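Local coordinates for antifreeze protein (PDB 6EIO), which binds ice crystals, with a beta-helical fold thought to offer two faces to the ice, at residues Pro27-Gly31 with Ala93-Ala97; Ala33-Ile39 with Glu209-Leu213; Met105-Gly110 with Leu121-Ser127; Gly133-Ala139 with Arg161-Gly167; Pro143-Ile149 with Ala169-Tyr175. Where two conformers were deposited one is given. Residue numbers count along the deposited sequence, not the author numbering.

Four of the five contacts pair parallel strands on neighbouring coils of a beta-helix. Interaction 1 instead sets a loop against helix 81-99, and is the smallest. Interactions 1, 2 and 5 are buried; interactions 3 and 4 are partly exposed. Interactions 2, 3 and 5 reach the same curled sheet, and strands 120-124 and 147-151 of interactions 3 and 5 are neighbours in it. Interaction 4 lies in a three-strand sheet, from which Phe137 packs edge-to-face on Phe147 of interaction 5. The chemistry follows the place. Interaction 1 is apolar with bridging waters, interaction 2 adds a buried arginine, interaction 5 a buried asparagine, and interactions 3 and 4 carry hydroxyls and charges on their outer faces.

Interaction 1 (Pro27-Gly31 with Ala93-Ala97); sequences PITLG and AYNDA
The loop Pro27-Gly31 is extended to Thr29, then bends at Leu30 (phi/psi -101/-5) into Gly31, whose phi is positive. It packs on one side of the helical turn Ala93-Ala97. The closest CA pair is Leu30 and Ala93, 5.7 Å apart. Ile28 points toward the helix in the mt rotamer. Its CG2 lies 3.8 Å from Ala93 CB, and its CD1 3.7 Å from Ala97 CB. Leu30, also mt, starts away but brings CD2 to 3.8 Å from Ala93 CB. Thr29 O sits 3.5 Å from Ala93 CB. Asp96 takes chi1 t, so OD2 faces the loop and holds two waters. Water 1 joins Asp96 OD2 (2.7 Å) to Thr29 N (3.0 Å) and Pro27 O (3.2 Å). Water 2 joins Asp96 OD2 (2.8 Å) to Thr29 O (2.9 Å). Asp96 OD1 salt-bridges Arg100. This is apolar loop-on-helix packing with a water-bridged edge, on the helix alongside the beta-helix. Leu30 and Ala93 also touch Ile195 of strand 193-196, and Ala97 touches Gln177 of strand 174-178.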
# COMPACT_ATOMS: atom_id res chain seq x y z
N PRO A 27 -7.62 9.99 -8.54
CA PRO A 27 -6.71 8.86 -8.38
C PRO A 27 -5.27 9.35 -8.43
O PRO A 27 -4.95 10.41 -8.98
CB PRO A 27 -7.04 7.96 -9.58
CG PRO A 27 -8.42 8.37 -9.99
CD PRO A 27 -8.49 9.83 -9.71
N ILE A 28 -4.38 8.56 -7.84
CA ILE A 28 -2.94 8.79 -7.92
C ILE A 28 -2.40 7.91 -9.04
O ILE A 28 -2.40 6.68 -8.94
CB ILE A 28 -2.25 8.49 -6.59
CG1 ILE A 28 -2.75 9.47 -5.54
CG2 ILE A 28 -0.72 8.58 -6.74
CD1 ILE A 28 -2.33 9.13 -4.15
N THR A 29 -1.93 8.53 -10.12
CA THR A 29 -1.35 7.80 -11.24
C THR A 29 -0.11 7.05 -10.76
O THR A 29 0.81 7.67 -10.22
CB THR A 29 -0.95 8.84 -12.30
OG1 THR A 29 -2.12 9.45 -12.83
CG2 THR A 29 -0.19 8.19 -13.43
N LEU A 30 -0.08 5.74 -11.00
CA LEU A 30 1.07 4.90 -10.67
C LEU A 30 1.93 4.60 -11.89
O LEU A 30 2.99 3.99 -11.75
CB LEU A 30 0.61 3.58 -10.05
CG LEU A 30 -0.23 3.73 -8.78
CD1 LEU A 30 -0.68 2.35 -8.32
CD2 LEU A 30 0.49 4.47 -7.66
N GLY A 31 1.49 5.02 -13.07
CA GLY A 31 2.30 4.81 -14.24
C GLY A 31 2.65 3.34 -14.44
O GLY A 31 1.80 2.44 -14.35
N ALA A 93 4.44 9.21 -8.03
CA ALA A 93 3.23 8.94 -7.28
C ALA A 93 3.38 9.31 -5.81
O ALA A 93 2.47 9.87 -5.20
CB ALA A 93 2.86 7.46 -7.41
N TYR A 94 4.54 8.97 -5.22
CA TYR A 94 4.81 9.32 -3.84
C TYR A 94 4.74 10.84 -3.64
O TYR A 94 4.11 11.33 -2.70
CB TYR A 94 6.21 8.81 -3.50
CG TYR A 94 6.69 9.14 -2.10
CD1 TYR A 94 7.26 10.38 -1.81
CD2 TYR A 94 6.59 8.20 -1.07
CE1 TYR A 94 7.72 10.67 -0.53
CE2 TYR A 94 7.05 8.49 0.21
CZ TYR A 94 7.61 9.72 0.48
OH TYR A 94 8.06 9.97 1.74
N ASN A 95 5.40 11.58 -4.53
CA ASN A 95 5.42 13.03 -4.40
C ASN A 95 4.03 13.62 -4.60
O ASN A 95 3.65 14.58 -3.91
CB ASN A 95 6.42 13.63 -5.38
CG ASN A 95 7.88 13.35 -5.05
OD1 ASN A 95 8.74 13.37 -5.96
ND2 ASN A 95 8.18 13.12 -3.80
N ASP A 96 3.26 13.08 -5.55
CA ASP A 96 1.88 13.51 -5.77
C ASP A 96 1.08 13.31 -4.49
O ASP A 96 0.45 14.24 -3.96
CB ASP A 96 1.33 12.68 -6.95
CG ASP A 96 -0.14 12.89 -7.26
OD1 ASP A 96 -0.74 13.86 -6.78
OD2 ASP A 96 -0.70 12.03 -7.97
N ALA A 97 1.12 12.10 -3.96
CA ALA A 97 0.38 11.78 -2.74
C ALA A 97 0.76 12.71 -1.61
O ALA A 97 -0.11 13.22 -0.90
CB ALA A 97 0.63 10.32 -2.36
O HOH W 1 -2.18 11.47 -10.21
O HOH W 2 1.09 10.45 -9.51

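Interaction 2 (Ala33-Ile39 with Glu209-Leu213); sequences ANNFAVI and EGRAL
Arg211 lays its long side chain along the turn Ala33-Phe36. Its chi1 is m, chi2 and chi3 are t, chi4 is 77°. The guanidinium grips one carbonyl twice: Arg211 NH2 to Asn34 O is 2.9 Å and Arg211 NE to Asn34 O is 3.1 Å. Asn34 OD1 lies over one face of the group, and Phe36 O is 3.2 Å from Arg211 CD. Arg211 NH1 is hydrogen-bonded to Thr193 OG1. Ala33-Phe36 is a type I beta turn, closed by Phe36 N to Ala33 O at 3.1 Å. The chain then turns a corner at Ala37 and runs parallel to Arg211-Leu213. Val38 pairs with Ala212 (CA-CA 4.8 Å), and Ile39 with Leu213 (CA-CA 4.7 Å). The hydrogen bonds are Ala212 N to Ala37 O and Ile39 N to Ala212 O, both 2.9 Å. Val38 and Ala212 share one sheet face. On the other, Ile39 and Leu213, both mt, meet at CG1 to CD2, 3.7 Å, on the side of helix 81-99. Gly210, at phi/psi 153/-146, has a backbone suited to glycine at the coil's corner. The strands pair as on neighbouring beta-helix coils; the chemistry implies a buried guanidinium satisfied by Asn34 O and Thr193, tying turn to strand.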
# COMPACT_ATOMS: atom_id res chain seq x y z
N ALA A 33 4.08 1.34 -12.63
CA ALA A 33 3.94 0.48 -11.47
C ALA A 33 2.60 -0.24 -11.42
O ALA A 33 2.45 -1.10 -10.56
CB ALA A 33 4.17 1.25 -10.17
N ASN A 34 1.64 0.07 -12.31
CA ASN A 34 0.28 -0.40 -12.04
C ASN A 34 0.14 -1.93 -12.06
O ASN A 34 -0.74 -2.46 -11.38
CB ASN A 34 -0.78 0.23 -12.96
CG ASN A 34 -2.13 0.37 -12.24
OD1 ASN A 34 -2.25 1.13 -11.28
ND2 ASN A 34 -3.14 -0.38 -12.69
N ASN A 35 0.94 -2.63 -12.86
CA ASN A 35 0.82 -4.08 -12.94
C ASN A 35 1.77 -4.82 -12.01
O ASN A 35 1.79 -6.07 -12.03
CB ASN A 35 0.93 -4.53 -14.41
CG ASN A 35 -0.25 -4.05 -15.22
OD1 ASN A 35 -1.39 -4.30 -14.85
ND2 ASN A 35 0.00 -3.41 -16.34
N PHE A 36 2.51 -4.09 -11.18
CA PHE A 36 3.34 -4.68 -10.14
C PHE A 36 2.55 -4.85 -8.84
O PHE A 36 1.90 -3.91 -8.38
CB PHE A 36 4.54 -3.80 -9.82
CG PHE A 36 5.63 -3.85 -10.86
CD1 PHE A 36 6.64 -4.79 -10.75
CD2 PHE A 36 5.65 -2.95 -11.93
CE1 PHE A 36 7.65 -4.84 -11.70
CE2 PHE A 36 6.67 -2.99 -12.86
CZ PHE A 36 7.67 -3.95 -12.75
N ALA A 37 2.68 -6.04 -8.24
CA ALA A 37 2.25 -6.24 -6.86
C ALA A 37 3.29 -5.76 -5.85
O ALA A 37 2.91 -5.33 -4.75
CB ALA A 37 1.93 -7.71 -6.62
N VAL A 38 4.58 -5.88 -6.19
CA VAL A 38 5.67 -5.58 -5.26
C VAL A 38 6.80 -4.92 -6.04
O VAL A 38 7.18 -5.44 -7.10
CB VAL A 38 6.18 -6.86 -4.57
CG1 VAL A 38 7.38 -6.53 -3.68
CG2 VAL A 38 5.08 -7.53 -3.76
N ILE A 39 7.33 -3.82 -5.52
CA ILE A 39 8.54 -3.19 -6.04
C ILE A 39 9.41 -2.82 -4.85
O ILE A 39 8.90 -2.34 -3.84
CB ILE A 39 8.25 -1.89 -6.84
CG1 ILE A 39 7.43 -2.20 -8.09
CG2 ILE A 39 9.54 -1.14 -7.16
CD1 ILE A 39 7.04 -1.00 -8.93
N GLU A 209 -4.09 -7.18 -0.69
CA GLU A 209 -4.81 -6.93 -1.93
C GLU A 209 -4.49 -5.46 -2.25
O GLU A 209 -5.02 -4.55 -1.61
CB GLU A 209 -6.32 -7.12 -1.80
CG GLU A 209 -7.03 -6.57 -3.08
CD GLU A 209 -8.55 -6.46 -3.02
OE1 GLU A 209 -9.16 -6.94 -2.05
OE2 GLU A 209 -9.10 -5.89 -4.00
N GLY A 210 -3.57 -5.24 -3.19
CA GLY A 210 -2.96 -3.92 -3.31
C GLY A 210 -1.57 -4.05 -3.89
O GLY A 210 -1.32 -4.92 -4.73
N ARG A 211 -0.68 -3.16 -3.44
CA ARG A 211 0.70 -3.14 -3.91
C ARG A 211 1.59 -2.70 -2.77
O ARG A 211 1.22 -1.82 -1.99
CB ARG A 211 0.92 -2.15 -5.06
CG ARG A 211 0.01 -2.39 -6.24
CD ARG A 211 0.29 -1.37 -7.33
NE ARG A 211 -0.63 -1.54 -8.44
CZ ARG A 211 -1.89 -1.13 -8.43
NH1 ARG A 211 -2.37 -0.49 -7.36
NH2 ARG A 211 -2.66 -1.33 -9.49
N ALA A 212 2.79 -3.27 -2.73
CA ALA A 212 3.83 -2.87 -1.78
C ALA A 212 4.97 -2.28 -2.59
O ALA A 212 5.71 -3.02 -3.23
CB ALA A 212 4.29 -4.05 -0.95
N LEU A 213 5.08 -0.95 -2.57
CA LEU A 213 6.00 -0.21 -3.44
C LEU A 213 6.99 0.55 -2.55
O LEU A 213 6.65 1.59 -1.99
CB LEU A 213 5.22 0.75 -4.35
CG LEU A 213 4.06 0.11 -5.12
CD1 LEU A 213 3.33 1.15 -5.95
CD2 LEU A 213 4.52 -1.06 -6.02

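Interaction 3 (Met105-Gly110 with Leu121-Ser127); sequences MVTISG and LYKSTSS
Val106, Ile108 and Tyr122 form the apolar centre. Tyr122 (chi1 m, chi2 88°) brings CD2 to 3.9 Å from Val106 CB. Ile108 (chi1 p, chi2 t) sets CD1 3.8 Å from Tyr122 CB. On the opposite face, with Thr107 and Lys123, Met105 CB is 4.0 Å from Leu121 CD2, with Leu121 in the tp rotamer. The two segments run parallel, their end-to-end directions 21° apart. Val106 pairs with Tyr122 and Thr107 with Lys123, each with CA-CA 4.8 Å. The bonds cross in turn: Val106 N to Leu121 O 3.0 Å, Lys123 N to Val106 O 2.9 Å, Ile108 N to Lys123 O 3.1 Å. After Ile108 the regular pairing lapses. Ser124 OG (chi1 t) donates to Ser126 O at 2.8 Å. The segments meet again where Gly110 N donates to Ser127 O at 2.8 Å; Gly110 has positive phi. At the polar edge, water 3 joins Thr125 OG1 (2.9 Å) and Ser126 OG (2.8 Å), with a weak link to Ser109 OG (3.5 Å). Strand 147-151 continues the sheet beyond Tyr122. Stacked parallel strands that lead through a bend into the next face are characteristic of a beta-helix coil.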
# COMPACT_ATOMS: atom_id res chain seq x y z
N MET A 105 -9.30 18.54 4.56
CA MET A 105 -8.60 17.31 4.88
C MET A 105 -8.65 17.06 6.39
O MET A 105 -8.82 17.98 7.20
CB MET A 105 -7.17 17.36 4.40
CG MET A 105 -6.27 18.18 5.26
SD MET A 105 -4.60 18.09 4.64
CE MET A 105 -4.55 19.26 3.41
N VAL A 106 -8.48 15.80 6.76
CA VAL A 106 -8.65 15.36 8.13
C VAL A 106 -7.34 14.86 8.69
O VAL A 106 -6.68 14.01 8.08
CB VAL A 106 -9.77 14.31 8.21
CG1 VAL A 106 -9.85 13.65 9.57
CG2 VAL A 106 -11.10 14.97 7.87
N THR A 107 -6.99 15.32 9.88
CA THR A 107 -5.84 14.80 10.60
C THR A 107 -6.25 13.59 11.43
O THR A 107 -7.26 13.60 12.14
CB THR A 107 -5.20 15.87 11.45
OG1 THR A 107 -6.16 16.37 12.37
CG2 THR A 107 -4.71 16.98 10.58
N ILE A 108 -5.47 12.53 11.30
CA ILE A 108 -5.60 11.29 12.08
C ILE A 108 -4.19 10.87 12.41
O ILE A 108 -3.29 11.06 11.59
CB ILE A 108 -6.29 10.11 11.30
CG1 ILE A 108 -5.56 9.78 9.98
CG2 ILE A 108 -7.78 10.36 11.06
CD1 ILE A 108 -6.10 8.56 9.23
N SER A 109 -3.99 10.17 13.52
CA SER A 109 -2.67 9.62 13.81
C SER A 109 -2.83 8.49 14.81
O SER A 109 -3.89 8.29 15.40
CB SER A 109 -1.70 10.67 14.33
OG SER A 109 -2.14 11.11 15.60
N GLY A 110 -1.74 7.74 14.99
CA GLY A 110 -1.76 6.71 15.98
C GLY A 110 -2.67 5.55 15.59
O GLY A 110 -2.84 5.22 14.42
N LEU A 121 -8.94 12.89 1.97
CA LEU A 121 -7.52 13.06 2.24
C LEU A 121 -7.31 13.10 3.74
O LEU A 121 -7.99 13.86 4.46
CB LEU A 121 -7.06 14.38 1.61
CG LEU A 121 -5.57 14.71 1.76
CD1 LEU A 121 -4.68 13.66 1.13
CD2 LEU A 121 -5.30 16.08 1.16
N TYR A 122 -6.35 12.31 4.21
CA TYR A 122 -6.02 12.18 5.62
C TYR A 122 -4.53 12.41 5.79
O TYR A 122 -3.73 11.96 4.96
CB TYR A 122 -6.36 10.78 6.12
CG TYR A 122 -7.84 10.48 6.08
CD1 TYR A 122 -8.45 9.95 4.93
CD2 TYR A 122 -8.64 10.77 7.17
CE1 TYR A 122 -9.80 9.70 4.90
CE2 TYR A 122 -9.99 10.52 7.15
CZ TYR A 122 -10.58 9.97 6.01
OH TYR A 122 -11.92 9.73 6.05
N LYS A 123 -4.16 13.05 6.90
CA LYS A 123 -2.76 13.32 7.19
C LYS A 123 -2.44 12.95 8.64
O LYS A 123 -3.07 13.45 9.58
CB LYS A 123 -2.43 14.79 6.97
CG LYS A 123 -1.00 15.14 7.27
CD LYS A 123 -0.71 16.60 6.95
CE LYS A 123 0.79 16.88 6.98
NZ LYS A 123 1.54 16.02 6.01
N SER A 124 -1.43 12.11 8.79
CA SER A 124 -0.85 11.76 10.08
C SER A 124 0.52 12.40 10.20
O SER A 124 1.40 12.16 9.37
CB SER A 124 -0.73 10.25 10.22
OG SER A 124 -0.21 9.90 11.49
N THR A 125 0.72 13.20 11.24
CA THR A 125 2.00 13.84 11.49
C THR A 125 2.92 12.97 12.34
O THR A 125 4.03 13.40 12.65
CB THR A 125 1.80 15.19 12.18
OG1 THR A 125 1.13 14.98 13.42
CG2 THR A 125 0.99 16.14 11.29
N SER A 126 2.48 11.79 12.73
CA SER A 126 3.29 10.84 13.49
C SER A 126 3.00 9.44 12.93
O SER A 126 2.45 9.28 11.83
CB SER A 126 3.02 11.01 14.99
OG SER A 126 1.65 10.83 15.28
N SER A 127 3.36 8.40 13.68
CA SER A 127 3.13 7.06 13.18
C SER A 127 1.64 6.74 13.17
O SER A 127 0.87 7.18 14.03
CB SER A 127 3.86 6.03 14.04
OG SER A 127 5.27 6.09 13.86
O HOH W 3 0.55 13.32 15.71

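Interaction 4 (Gly133-Ala139 with Arg161-Gly167); sequences GDVTFDA and RKVLLSG. With SO4 (sulfate ion), chain C.
This is a parallel strand pairing in the three-strand sheet of the beta-helix, where strand 163-166 is outermost and 135-138 is central. The axes approach to 4.6 Å and cross at -28°. Val135 pairs with Val163, Thr136 with Leu164, Phe137 with Leu165 and Asp138 with Ser166. Five backbone bonds join them: Val135 N to Lys162 O 3.0 Å, Leu164 N to Val135 O 2.8 Å, Phe137 N to Leu164 O 2.9 Å, Ser166 N to Phe137 O 2.9 Å and Ala139 N to Ser166 O 3.1 Å. Val135, Phe137, Val163 and Leu165 share one face. There Phe137 CD1 (chi1 m, chi2 84°) is 3.6 Å from Val163 CG1, and its ring meets Phe147 edge-to-face. Thr136, Leu164, Asp138 and Ser166 share the other. Asp134, chi1 m, takes a weak bond from Lys162 N to OD1 (3.0 Å). Water 4 links Asp134 OD2 (2.7 Å) with Lys162 NZ (2.8 Å). A sulfate ion, probably from the crystallisation liquor, accepts from Gly167 N at O1 (2.8 Å) and Ser166 OG at O2 (2.9 Å). Gly167 has positive phi, and a CB there would clash with Asp138 OD1. The chemistry implies an apolar inner face and a mixed outer one.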
# COMPACT_ATOMS: atom_id res chain seq x y z
N GLY A 133 -8.41 -3.84 16.79
CA GLY A 133 -9.43 -3.69 15.80
C GLY A 133 -8.98 -3.32 14.39
O GLY A 133 -7.81 -3.11 14.04
N ASP A 134 -10.01 -3.27 13.57
CA ASP A 134 -9.83 -3.20 12.13
C ASP A 134 -10.14 -1.78 11.66
O ASP A 134 -10.88 -1.06 12.31
CB ASP A 134 -10.77 -4.18 11.45
CG ASP A 134 -10.57 -5.60 11.94
OD1 ASP A 134 -9.40 -6.01 12.05
OD2 ASP A 134 -11.58 -6.28 12.21
N VAL A 135 -9.59 -1.38 10.52
CA VAL A 135 -9.94 -0.10 9.93
C VAL A 135 -10.82 -0.37 8.71
O VAL A 135 -10.52 -1.25 7.91
CB VAL A 135 -8.70 0.76 9.61
CG1 VAL A 135 -7.77 0.07 8.58
CG2 VAL A 135 -9.13 2.18 9.16
N THR A 136 -11.90 0.40 8.59
CA THR A 136 -12.85 0.23 7.49
C THR A 136 -12.82 1.46 6.61
O THR A 136 -12.94 2.58 7.10
CB THR A 136 -14.26 -0.00 8.04
OG1 THR A 136 -14.27 -1.18 8.83
CG2 THR A 136 -15.26 -0.17 6.92
N PHE A 137 -12.67 1.24 5.31
CA PHE A 137 -12.84 2.29 4.31
C PHE A 137 -14.25 2.15 3.75
O PHE A 137 -14.61 1.08 3.25
CB PHE A 137 -11.80 2.14 3.21
CG PHE A 137 -10.42 2.51 3.69
CD1 PHE A 137 -9.62 1.60 4.36
CD2 PHE A 137 -9.93 3.77 3.49
CE1 PHE A 137 -8.38 1.99 4.84
CE2 PHE A 137 -8.69 4.14 3.95
CZ PHE A 137 -7.91 3.25 4.63
N ASP A 138 -15.04 3.21 3.86
CA ASP A 138 -16.46 3.17 3.51
C ASP A 138 -16.70 4.24 2.45
O ASP A 138 -16.53 5.43 2.71
CB ASP A 138 -17.31 3.38 4.76
CG ASP A 138 -18.78 3.07 4.56
OD1 ASP A 138 -19.32 3.35 3.46
OD2 ASP A 138 -19.39 2.56 5.54
N ALA A 139 -17.04 3.79 1.24
CA ALA A 139 -17.24 4.68 0.10
C ALA A 139 -18.65 5.24 0.00
O ALA A 139 -18.96 5.97 -0.94
CB ALA A 139 -16.86 3.98 -1.21
N ARG A 161 -4.69 -7.88 12.24
CA ARG A 161 -5.48 -6.69 11.93
C ARG A 161 -5.96 -6.75 10.49
O ARG A 161 -5.34 -7.38 9.62
CB ARG A 161 -4.64 -5.40 12.06
CG ARG A 161 -4.00 -5.11 13.40
CD ARG A 161 -4.95 -5.23 14.58
NE ARG A 161 -5.00 -6.60 15.08
CZ ARG A 161 -6.09 -7.23 15.50
NH1 ARG A 161 -7.27 -6.62 15.51
NH2 ARG A 161 -5.98 -8.48 15.93
N LYS A 162 -7.06 -6.02 10.21
CA LYS A 162 -7.62 -6.04 8.87
C LYS A 162 -7.92 -4.63 8.39
O LYS A 162 -8.35 -3.76 9.16
CB LYS A 162 -8.92 -6.84 8.81
CG LYS A 162 -8.79 -8.24 9.44
CD LYS A 162 -10.13 -8.92 9.62
CE LYS A 162 -9.98 -10.20 10.44
NZ LYS A 162 -11.31 -10.78 10.75
N VAL A 163 -7.75 -4.43 7.08
CA VAL A 163 -8.34 -3.33 6.33
C VAL A 163 -9.58 -3.89 5.65
O VAL A 163 -9.49 -4.82 4.84
CB VAL A 163 -7.36 -2.76 5.29
CG1 VAL A 163 -8.07 -1.67 4.49
CG2 VAL A 163 -6.11 -2.21 5.98
N LEU A 164 -10.73 -3.32 6.00
CA LEU A 164 -12.02 -3.76 5.51
C LEU A 164 -12.60 -2.71 4.56
O LEU A 164 -12.31 -1.52 4.67
CB LEU A 164 -12.98 -4.00 6.69
CG LEU A 164 -12.48 -5.03 7.70
CD1 LEU A 164 -13.42 -5.08 8.90
CD2 LEU A 164 -12.33 -6.41 7.07
N LEU A 165 -13.46 -3.19 3.66
CA LEU A 165 -14.14 -2.35 2.68
C LEU A 165 -15.64 -2.41 2.93
O LEU A 165 -16.20 -3.49 3.09
CB LEU A 165 -13.86 -2.85 1.26
CG LEU A 165 -12.38 -2.95 0.87
CD1 LEU A 165 -12.26 -3.66 -0.48
CD2 LEU A 165 -11.72 -1.61 0.82
N SER A 166 -16.27 -1.24 2.91
CA SER A 166 -17.71 -1.13 3.02
C SER A 166 -18.21 -0.08 2.04
O SER A 166 -17.46 0.75 1.53
CB SER A 166 -18.14 -0.72 4.44
OG SER A 166 -17.99 -1.77 5.36
N GLY A 167 -19.52 -0.11 1.80
CA GLY A 167 -20.13 0.93 0.99
C GLY A 167 -19.59 0.99 -0.42
O GLY A 167 -19.62 2.05 -1.05
S SO4 C . -20.88 -3.54 3.17
O1 SO4 C . -21.13 -2.18 2.77
O2 SO4 C . -19.93 -3.66 4.29
O3 SO4 C . -22.15 -4.16 3.53
O4 SO4 C . -20.32 -4.25 2.02
O HOH W 4 -12.50 -8.80 12.32

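Interaction 5 (Pro143-Ile149 with Ala169-Tyr175); sequences PSAIFVI and ALASNIY
Ala169 opens Ala169-Tyr175, its CB 4.1 Å from Phe147 CE1. Leu170, in the mt rotamer, brings CD1 to 3.3 Å from Pro143 O. Water 5 accepts from Leu170 N (2.9 Å) and donates to Pro143 O and Ala145 O (2.8 Å each). Ala171 and Ser172 make a short 3-10 turn, and Asn173 N returns to Leu170 O at 2.9 Å. Ser172 OG donates to Asn173 OD1 at 2.8 Å. Asn173 (chi1 m) makes the side-chain hydrogen bond of the contact: it points toward Pro143-Ile149, and its ND2 donates to Ala145 O at 3.1 Å. Its OD1 also accepts a hydrogen bond from His235 of the C-terminal histidine tag. Its backbone starts the parallel pairing: Phe147 N to Asn173 O is 2.9 Å. Ile174 then pairs with Phe147 (CA-CA 4.8 Å). Its CG1 lies 3.8 Å from Phe147 CD1, with Phe147 at chi1 m and chi2 80°. Tyr175 pairs with Val148 (CA-CA 4.9 Å). Tyr175 N donates to Phe147 O, and Ile149 N to Tyr175 O, both 2.9 Å. On the face shared with Val148, the Tyr175 ring (chi1 m, chi2 89°) sets CE1 4.0 Å from Ile146 CG2 and CD1 4.2 Å from Val148 CG2. Phe147 and Ile174 point to the face where Phe137 packs. Buried parallel strands joined coil to coil, with an asparagine at the bend, fit the beta-helix of this ice-binding family.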
# COMPACT_ATOMS: atom_id res chain seq x y z
N PRO A 143 -18.43 3.60 -5.61
CA PRO A 143 -17.17 2.86 -5.77
C PRO A 143 -16.03 3.69 -6.31
O PRO A 143 -14.87 3.33 -6.08
CB PRO A 143 -17.55 1.73 -6.73
CG PRO A 143 -19.02 1.51 -6.47
CD PRO A 143 -19.55 2.91 -6.27
N SER A 144 -16.31 4.78 -7.04
CA SER A 144 -15.24 5.61 -7.58
C SER A 144 -14.50 6.40 -6.51
O SER A 144 -13.50 7.05 -6.82
CB SER A 144 -15.77 6.57 -8.65
OG SER A 144 -16.43 7.68 -8.08
N ALA A 145 -14.96 6.37 -5.27
CA ALA A 145 -14.35 7.14 -4.20
C ALA A 145 -12.87 6.82 -4.03
O ALA A 145 -12.47 5.65 -4.04
CB ALA A 145 -15.06 6.84 -2.89
N ILE A 146 -12.09 7.86 -3.77
CA ILE A 146 -10.65 7.76 -3.54
C ILE A 146 -10.33 8.13 -2.09
O ILE A 146 -10.92 9.07 -1.52
CB ILE A 146 -9.88 8.68 -4.52
CG1 ILE A 146 -10.12 8.27 -5.98
CG2 ILE A 146 -8.39 8.73 -4.19
CD1 ILE A 146 -9.54 6.95 -6.37
N PHE A 147 -9.39 7.39 -1.51
CA PHE A 147 -8.91 7.59 -0.14
C PHE A 147 -7.40 7.71 -0.19
O PHE A 147 -6.73 6.78 -0.65
CB PHE A 147 -9.29 6.40 0.75
CG PHE A 147 -10.74 5.95 0.68
CD1 PHE A 147 -11.19 5.15 -0.37
CD2 PHE A 147 -11.64 6.26 1.71
CE1 PHE A 147 -12.50 4.68 -0.39
CE2 PHE A 147 -12.93 5.76 1.69
CZ PHE A 147 -13.36 4.99 0.64
N VAL A 148 -6.86 8.83 0.30
CA VAL A 148 -5.42 9.07 0.31
C VAL A 148 -5.00 9.35 1.75
O VAL A 148 -5.56 10.25 2.39
CB VAL A 148 -5.03 10.26 -0.58
CG1 VAL A 148 -3.53 10.54 -0.50
CG2 VAL A 148 -5.47 10.02 -2.03
N ILE A 149 -4.00 8.60 2.23
CA ILE A 149 -3.51 8.77 3.60
C ILE A 149 -2.02 9.09 3.55
O ILE A 149 -1.22 8.32 3.01
CB ILE A 149 -3.76 7.55 4.47
CG1 ILE A 149 -5.25 7.25 4.53
CG2 ILE A 149 -3.23 7.81 5.88
CD1 ILE A 149 -5.57 5.92 5.15
N ALA A 169 -16.40 0.44 -1.35
CA ALA A 169 -15.01 0.88 -1.46
C ALA A 169 -14.15 -0.18 -2.15
O ALA A 169 -14.37 -1.39 -2.01
CB ALA A 169 -14.46 1.15 -0.06
N LEU A 170 -13.12 0.31 -2.85
CA LEU A 170 -12.26 -0.52 -3.67
C LEU A 170 -10.80 -0.41 -3.24
O LEU A 170 -10.28 0.70 -3.05
CB LEU A 170 -12.36 -0.07 -5.14
CG LEU A 170 -13.75 -0.15 -5.77
CD1 LEU A 170 -13.71 0.46 -7.16
CD2 LEU A 170 -14.23 -1.58 -5.80
N ALA A 171 -10.10 -1.55 -3.18
CA ALA A 171 -8.68 -1.54 -2.87
C ALA A 171 -7.85 -0.80 -3.92
O ALA A 171 -6.76 -0.30 -3.59
CB ALA A 171 -8.17 -2.97 -2.70
N SER A 172 -8.33 -0.73 -5.16
CA SER A 172 -7.68 0.03 -6.21
C SER A 172 -7.66 1.53 -5.95
O SER A 172 -7.00 2.27 -6.69
CB SER A 172 -8.44 -0.20 -7.53
OG SER A 172 -9.80 0.13 -7.41
N ASN A 173 -8.43 1.98 -4.94
CA ASN A 173 -8.72 3.39 -4.75
C ASN A 173 -8.23 3.90 -3.40
O ASN A 173 -8.58 5.02 -3.01
CB ASN A 173 -10.22 3.62 -4.88
CG ASN A 173 -10.73 3.47 -6.31
OD1 ASN A 173 -10.07 2.90 -7.18
ND2 ASN A 173 -11.92 4.00 -6.55
N ILE A 174 -7.39 3.11 -2.72
CA ILE A 174 -6.86 3.43 -1.40
C ILE A 174 -5.33 3.52 -1.53
O ILE A 174 -4.70 2.60 -2.06
CB ILE A 174 -7.24 2.36 -0.37
CG1 ILE A 174 -8.76 2.28 -0.21
CG2 ILE A 174 -6.55 2.63 0.98
CD1 ILE A 174 -9.22 1.03 0.52
N TYR A 175 -4.76 4.62 -1.03
CA TYR A 175 -3.33 4.86 -1.14
C TYR A 175 -2.78 5.27 0.21
O TYR A 175 -3.35 6.15 0.88
CB TYR A 175 -3.07 5.98 -2.13
CG TYR A 175 -3.68 5.78 -3.49
CD1 TYR A 175 -4.97 6.22 -3.75
CD2 TYR A 175 -2.97 5.18 -4.52
CE1 TYR A 175 -5.52 6.10 -4.99
CE2 TYR A 175 -3.52 5.05 -5.77
CZ TYR A 175 -4.80 5.54 -6.01
OH TYR A 175 -5.38 5.50 -7.25
O HOH W 5 -13.60 3.10 -3.59